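Local coordinates for m3DLH protein (Halieaceae bacterium, PDB 7JKA) that probably hydrolyses dienelactones or related esters as an alpha/beta-hydrolase of the dienelactone hydrolase family, and may also have phosphotriesterase activity, at residues H25-V29 with L77-G81. Numbering follows the deposited sequence.
Sequences HTQFV and LHGDG
The F28 ring meets the 77-81 loop obliquely, its CD1 lying 3.7 Å from G79 N, while T26 CG2 rests over the rim of one ring face, 3.6 Å above the plane. In the loop, L77 CB lies over the rim of one H78 face, and H78 NE2 and ND1 are hydrogen-bonded to A51 O and R93 NE. T26 CG2, anti to its own backbone N, reaches G79 CA at 3.7 Å. G79, with no side chain, lets methyl and ring come onto its backbone, at a conformation that a CB would crowd against the preceding carbonyl. L107 of helix 101-116 also touches the F28 side chain.

A single direct hydrogen bond joins the segments: D80 N donates to Q27 O over 2.7 Å, with an N-H...O angle of 157°, the donor lying in the carbonyl plane. The amide of Q27 and the carboxylate of D80 are inclined by 23°, but D80 OD1 touches aliphatic Q27 CB at 3.7 Å and CG at 3.8 Å, and OD2 is salt-bridged to R82. A water accepts from Q27 N and reaches OD2 only weakly. Because Q27 bends at chi2 (63°), NE2 donates a bent hydrogen bond to F28 O, 3.0 Å away and tilted from the carbonyl plane. Cutting Q27 back to alanine would probably leave F28 O without this amide donor and D80 OD1 without the CG against it, though CB would stay. Farther along, V29 CG2 packs against D80 CA at 4.0 Å.

D76 ties the two pieces together from outside, OD2 accepting from V29 N and G81 N and OD1 from H78 N and G79 N. The contact thus fastens the start of strand 27-35 to the loop following its antiparallel neighbour, strand 71-74, through backbone hydrogen bonding and apolar packing, with the D80 charge directed to R82.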
loop_
_atom_site.group_PDB
_atom_site.type_symbol
_atom_site.label_atom_id
_atom_site.label_comp_id
_atom_site.label_asym_id
_atom_site.label_seq_id
_atom_site.Cartn_x
_atom_site.Cartn_y
_atom_site.Cartn_z
ATOM N N HIS A 25 -17.880 10.028 -5.858
ATOM C CA HIS A 25 -18.995 9.251 -5.334
ATOM C C HIS A 25 -19.008 9.276 -3.815
ATOM O O HIS A 25 -20.013 9.586 -3.170
ATOM C CB HIS A 25 -18.900 7.779 -5.782
ATOM C CG HIS A 25 -19.091 7.539 -7.252
ATOM N ND1 HIS A 25 -19.070 6.271 -7.793
ATOM C CD2 HIS A 25 -19.309 8.384 -8.287
ATOM C CE1 HIS A 25 -19.270 6.343 -9.097
ATOM N NE2 HIS A 25 -19.422 7.613 -9.423
ATOM N N THR A 26 -17.869 8.949 -3.230
ATOM C CA THR A 26 -17.736 8.620 -1.828
ATOM C C THR A 26 -16.888 9.678 -1.152
ATOM O O THR A 26 -15.943 10.206 -1.744
ATOM C CB THR A 26 -17.084 7.237 -1.694
ATOM O OG1 THR A 26 -17.927 6.259 -2.331
ATOM C CG2 THR A 26 -16.849 6.860 -0.239
ATOM N N GLN A 27 -17.226 9.972 0.098
ATOM C CA GLN A 27 -16.444 10.885 0.914
ATOM C C GLN A 27 -15.440 10.077 1.727
ATOM O O GLN A 27 -15.836 9.182 2.476
ATOM C CB GLN A 27 -17.372 11.673 1.835
ATOM C CG GLN A 27 -16.657 12.567 2.805
ATOM C CD GLN A 27 -15.873 13.643 2.107
ATOM O OE1 GLN A 27 -16.412 14.385 1.282
ATOM N NE2 GLN A 27 -14.586 13.737 2.428
ATOM N N PHE A 28 -14.146 10.388 1.574
ATOM C CA PHE A 28 -13.071 9.681 2.253
ATOM C C PHE A 28 -12.410 10.586 3.283
ATOM O O PHE A 28 -12.408 11.814 3.145
ATOM C CB PHE A 28 -11.993 9.204 1.260
ATOM C CG PHE A 28 -12.500 8.229 0.245
ATOM C CD1 PHE A 28 -12.713 6.896 0.591
ATOM C CD2 PHE A 28 -12.757 8.628 -1.055
ATOM C CE1 PHE A 28 -13.210 5.992 -0.338
ATOM C CE2 PHE A 28 -13.263 7.718 -1.999
ATOM C CZ PHE A 28 -13.470 6.397 -1.640
ATOM N N VAL A 29 -11.857 9.965 4.318
ATOM C CA VAL A 29 -11.195 10.682 5.404
ATOM C C VAL A 29 -9.877 9.974 5.653
ATOM O O VAL A 29 -9.864 8.868 6.206
ATOM C CB VAL A 29 -12.048 10.728 6.674
ATOM C CG1 VAL A 29 -11.373 11.615 7.702
ATOM C CG2 VAL A 29 -13.465 11.239 6.351
ATOM N N LEU A 77 -10.060 3.236 2.823
ATOM C CA LEU A 77 -10.498 2.308 1.786
ATOM C C LEU A 77 -12.001 2.293 1.579
ATOM O O LEU A 77 -12.460 1.803 0.537
ATOM C CB LEU A 77 -10.077 0.876 2.122
ATOM C CG LEU A 77 -8.576 0.584 2.111
ATOM C CD1 LEU A 77 -8.349 -0.854 2.557
ATOM C CD2 LEU A 77 -7.993 0.836 0.707
ATOM N N HIS A 78 -12.785 2.764 2.549
ATOM C CA HIS A 78 -14.209 2.446 2.582
ATOM C C HIS A 78 -15.116 3.651 2.526
ATOM O O HIS A 78 -16.277 3.521 2.099
ATOM C CB HIS A 78 -14.542 1.655 3.849
ATOM C CG HIS A 78 -13.694 0.441 4.007
ATOM N ND1 HIS A 78 -13.501 -0.461 2.981
ATOM C CD2 HIS A 78 -12.964 -0.014 5.053
ATOM C CE1 HIS A 78 -12.693 -1.424 3.391
ATOM N NE2 HIS A 78 -12.365 -1.183 4.650
ATOM N N GLY A 79 -14.640 4.793 2.954
ATOM C CA GLY A 79 -15.416 6.009 3.012
ATOM C C GLY A 79 -15.721 6.385 4.446
ATOM O O GLY A 79 -15.945 5.526 5.308
ATOM N N ASP A 80 -15.759 7.692 4.697
ATOM C CA ASP A 80 -16.082 8.264 6.003
ATOM C C ASP A 80 -15.192 7.697 7.102
ATOM O O ASP A 80 -15.593 7.665 8.273
ATOM C CB ASP A 80 -17.559 8.046 6.336
ATOM C CG ASP A 80 -18.480 8.775 5.377
ATOM O OD1 ASP A 80 -18.186 9.938 5.042
ATOM O OD2 ASP A 80 -19.508 8.186 4.994
ATOM N N GLY A 81 -14.000 7.237 6.729
ATOM C CA GLY A 81 -13.079 6.676 7.703
ATOM C C GLY A 81 -13.538 5.370 8.307
ATOM O O GLY A 81 -13.036 4.973 9.362
HETATM O O HOH W 1 -19.377 8.945 1.653
#